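Probable transcriptional regulator (Pseudomonas aeruginosa PAO1, PDB 2GEN) probably binds DNA as a dimeric transcriptional regulator of the TetR family. Local coordinates at residues 85-96 / 177-188. Numbering follows the deposited sequence.
Sequences RLLVTSYIDWVV and LADCRELLAQVA
The guanidinium of Arg-181 lies with one face over Thr-89, whose CB is 3.6 Å from NH2, and turns its edge to the carboxylate of Asp-93. The grip is side-on: Arg-181 NE reaches Asp-93 OD1 at 2.9 Å and Arg-181 NH2 reaches Asp-93 OD2 at 2.8 Å, each oxygen offering its syn lone pair, the two planes only 8° apart. An extended chain from CG to NE, with CG anti to the backbone N (chi1 173°), carries the group across to helix 80-97. Two turns earlier on that helix, Arg-85 sets one guanidinium face over Ala-185 CB and takes Glu-182 end-on. Arg-85 NH2 to Glu-182 OE1 (2.8 Å) is almost straight and lies in the guanidinium plane; Arg-85 NH1 reaches Glu-182 OE2 from 35° out of the carboxylate plane. A water accepts from Arg-85 NH1 and donates to Gln-186 OE1, while Gln-186 NE2 is held by Asp-190.

Both bridges span segments 85-96 and 181-188, which run roughly antiparallel in the all-helical regulatory domain that TetR-family proteins carry behind their helix-turn-helix. Beneath the charged side runs an apolar seam. Val-88 lies against helix 181-192, with CG1 on the backbone at Leu-184 and Ala-185 and CG2 3.6 Å from Ala-188 CB. Ile-92 CD1 meets Leu-177 CD1 at 3.6 Å, and Leu-177 CD2 presses on Val-95 CG1 (3.5 Å), the side chains crossing at about a right angle. Helix 150-169 backs the seam through Trp-168 on Leu-177 and Leu-164 on Leu-184; Leu-184 also packs on Val-156 of the second subunit.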
# COMPACT_ATOMS: atom_id res chain seq x y z
N ARG A 85 -4.14 10.21 16.99
CA ARG A 85 -4.07 8.77 17.42
C ARG A 85 -5.26 8.00 16.89
O ARG A 85 -5.11 6.85 16.51
CB ARG A 85 -4.02 8.64 18.92
CG ARG A 85 -2.67 9.06 19.59
CD ARG A 85 -2.84 9.11 21.10
NE ARG A 85 -3.18 7.78 21.61
CZ ARG A 85 -2.30 6.81 21.89
NH1 ARG A 85 -0.98 7.01 21.79
NH2 ARG A 85 -2.75 5.62 22.32
N LEU A 86 -6.46 8.60 16.92
CA LEU A 86 -7.71 7.99 16.47
C LEU A 86 -7.63 7.51 15.04
O LEU A 86 -8.15 6.45 14.72
CB LEU A 86 -8.87 8.99 16.68
CG LEU A 86 -10.22 8.44 16.23
CD1 LEU A 86 -10.73 7.41 17.24
CD2 LEU A 86 -11.16 9.64 16.09
N LEU A 87 -7.01 8.30 14.14
CA LEU A 87 -6.87 7.85 12.75
C LEU A 87 -6.12 6.52 12.69
O LEU A 87 -6.46 5.68 11.88
CB LEU A 87 -6.10 8.90 11.95
CG LEU A 87 -6.87 10.25 11.80
CD1 LEU A 87 -5.93 11.37 11.30
CD2 LEU A 87 -8.03 10.10 10.82
N VAL A 88 -5.14 6.37 13.56
CA VAL A 88 -4.30 5.16 13.55
C VAL A 88 -4.94 4.00 14.29
O VAL A 88 -5.09 2.92 13.71
CB VAL A 88 -2.94 5.44 14.15
CG1 VAL A 88 -2.03 4.11 14.25
CG2 VAL A 88 -2.19 6.48 13.25
N THR A 89 -5.34 4.23 15.55
CA THR A 89 -5.95 3.06 16.31
C THR A 89 -7.22 2.55 15.62
O THR A 89 -7.49 1.36 15.68
CB THR A 89 -6.26 3.41 17.76
OG1 THR A 89 -7.24 4.46 17.79
CG2 THR A 89 -5.00 3.90 18.45
N SER A 90 -8.03 3.42 15.00
CA SER A 90 -9.25 2.97 14.33
C SER A 90 -8.93 2.00 13.19
O SER A 90 -9.61 0.99 13.01
CB SER A 90 -10.10 4.15 13.85
OG SER A 90 -10.53 4.90 14.95
N TYR A 91 -7.87 2.31 12.44
CA TYR A 91 -7.52 1.47 11.32
C TYR A 91 -6.96 0.13 11.80
O TYR A 91 -7.44 -0.92 11.36
CB TYR A 91 -6.52 2.19 10.40
CG TYR A 91 -6.17 1.31 9.27
CD1 TYR A 91 -7.14 1.01 8.28
CD2 TYR A 91 -4.91 0.71 9.18
CE1 TYR A 91 -6.82 0.15 7.21
CE2 TYR A 91 -4.59 -0.15 8.13
CZ TYR A 91 -5.54 -0.42 7.16
OH TYR A 91 -5.24 -1.29 6.13
N ILE A 92 -6.03 0.17 12.74
CA ILE A 92 -5.36 -1.04 13.23
C ILE A 92 -6.43 -1.95 13.87
O ILE A 92 -6.54 -3.11 13.54
CB ILE A 92 -4.22 -0.69 14.20
CG1 ILE A 92 -3.07 -0.03 13.42
CG2 ILE A 92 -3.77 -1.98 14.98
CD1 ILE A 92 -2.44 -0.91 12.39
N ASP A 93 -7.25 -1.36 14.73
CA ASP A 93 -8.29 -2.16 15.45
C ASP A 93 -9.26 -2.78 14.47
O ASP A 93 -9.63 -3.93 14.64
CB ASP A 93 -9.02 -1.29 16.44
CG ASP A 93 -8.14 -0.88 17.59
OD1 ASP A 93 -7.00 -1.43 17.72
OD2 ASP A 93 -8.56 -0.02 18.41
N TRP A 94 -9.70 -2.01 13.45
CA TRP A 94 -10.63 -2.51 12.46
C TRP A 94 -10.00 -3.69 11.66
O TRP A 94 -10.66 -4.73 11.43
CB TRP A 94 -11.12 -1.38 11.54
CG TRP A 94 -12.21 -1.88 10.61
CD1 TRP A 94 -13.59 -1.91 10.86
CD2 TRP A 94 -12.03 -2.45 9.33
NE1 TRP A 94 -14.25 -2.46 9.77
CE2 TRP A 94 -13.31 -2.80 8.82
CE3 TRP A 94 -10.90 -2.70 8.54
CZ2 TRP A 94 -13.48 -3.39 7.55
CZ3 TRP A 94 -11.08 -3.28 7.26
CH2 TRP A 94 -12.36 -3.62 6.81
N VAL A 95 -8.72 -3.56 11.30
CA VAL A 95 -8.04 -4.62 10.56
C VAL A 95 -7.93 -5.88 11.46
O VAL A 95 -8.20 -6.98 10.99
CB VAL A 95 -6.66 -4.17 10.11
CG1 VAL A 95 -5.79 -5.37 9.67
CG2 VAL A 95 -6.82 -3.07 9.03
N VAL A 96 -7.53 -5.69 12.71
CA VAL A 96 -7.32 -6.85 13.62
C VAL A 96 -8.65 -7.63 13.80
O VAL A 96 -8.65 -8.87 13.86
CB VAL A 96 -6.72 -6.43 14.98
CG1 VAL A 96 -6.81 -7.61 16.00
CG2 VAL A 96 -5.27 -5.99 14.79
N LEU A 177 0.21 -7.58 14.56
CA LEU A 177 -0.30 -6.21 14.29
C LEU A 177 -0.84 -5.50 15.54
O LEU A 177 -0.47 -4.33 15.75
CB LEU A 177 -1.34 -6.18 13.16
CG LEU A 177 -1.76 -4.77 12.67
CD1 LEU A 177 -0.57 -3.97 12.13
CD2 LEU A 177 -2.87 -4.85 11.62
N ALA A 178 -1.66 -6.17 16.38
CA ALA A 178 -2.16 -5.57 17.62
C ALA A 178 -1.03 -5.16 18.55
O ALA A 178 -1.17 -4.18 19.27
CB ALA A 178 -3.14 -6.52 18.37
N ASP A 179 0.11 -5.87 18.52
CA ASP A 179 1.23 -5.53 19.40
C ASP A 179 1.96 -4.26 18.94
O ASP A 179 2.84 -3.79 19.63
CB ASP A 179 2.27 -6.67 19.51
CG ASP A 179 1.85 -7.81 20.46
OD1 ASP A 179 0.93 -7.61 21.28
OD2 ASP A 179 2.49 -8.91 20.36
N CYS A 180 1.64 -3.73 17.76
CA CYS A 180 2.29 -2.50 17.31
C CYS A 180 1.31 -1.31 17.35
O CYS A 180 1.66 -0.23 16.92
CB CYS A 180 2.77 -2.64 15.88
SG CYS A 180 4.00 -3.99 15.72
N ARG A 181 0.12 -1.53 17.89
CA ARG A 181 -0.89 -0.46 17.91
C ARG A 181 -0.41 0.80 18.63
O ARG A 181 -0.48 1.91 18.04
CB ARG A 181 -2.21 -0.98 18.54
CG ARG A 181 -3.26 0.11 18.76
CD ARG A 181 -4.26 -0.52 19.68
NE ARG A 181 -5.58 0.09 19.68
CZ ARG A 181 -6.00 0.97 20.57
NH1 ARG A 181 -5.18 1.48 21.53
NH2 ARG A 181 -7.24 1.38 20.51
N GLU A 182 0.07 0.68 19.86
CA GLU A 182 0.51 1.86 20.65
C GLU A 182 1.71 2.53 19.98
O GLU A 182 1.73 3.77 19.83
CB GLU A 182 0.81 1.54 22.14
CG GLU A 182 1.26 2.78 22.96
CD GLU A 182 0.17 3.86 23.04
OE1 GLU A 182 -1.02 3.50 22.84
OE2 GLU A 182 0.52 5.04 23.29
N LEU A 183 2.69 1.74 19.54
CA LEU A 183 3.84 2.31 18.88
C LEU A 183 3.43 3.16 17.66
O LEU A 183 3.88 4.32 17.57
CB LEU A 183 4.75 1.19 18.43
CG LEU A 183 6.02 1.65 17.75
CD1 LEU A 183 6.89 2.44 18.72
CD2 LEU A 183 6.69 0.40 17.21
N LEU A 184 2.57 2.61 16.79
CA LEU A 184 2.22 3.32 15.53
C LEU A 184 1.41 4.60 15.86
O LEU A 184 1.61 5.65 15.25
CB LEU A 184 1.49 2.40 14.57
CG LEU A 184 2.40 1.31 13.93
CD1 LEU A 184 1.77 0.56 12.80
CD2 LEU A 184 3.75 1.90 13.46
N ALA A 185 0.53 4.51 16.86
CA ALA A 185 -0.24 5.72 17.28
C ALA A 185 0.71 6.79 17.80
O ALA A 185 0.58 7.97 17.46
CB ALA A 185 -1.25 5.35 18.37
N GLN A 186 1.65 6.38 18.67
CA GLN A 186 2.60 7.30 19.27
C GLN A 186 3.50 7.93 18.20
O GLN A 186 3.73 9.14 18.20
CB GLN A 186 3.49 6.56 20.27
CG GLN A 186 4.39 7.55 20.95
CD GLN A 186 3.65 8.53 21.82
OE1 GLN A 186 2.76 8.14 22.60
NE2 GLN A 186 3.97 9.84 21.68
N VAL A 187 4.00 7.12 17.28
CA VAL A 187 4.85 7.62 16.23
C VAL A 187 4.09 8.58 15.33
O VAL A 187 4.65 9.59 14.93
CB VAL A 187 5.39 6.53 15.38
CG1 VAL A 187 6.03 7.12 14.11
CG2 VAL A 187 6.42 5.65 16.23
N ALA A 188 2.83 8.29 15.03
CA ALA A 188 2.03 9.20 14.15
C ALA A 188 2.01 10.59 14.82
O ALA A 188 2.26 11.63 14.15
CB ALA A 188 0.61 8.65 13.97
O HOH W 1 0.52 9.43 21.78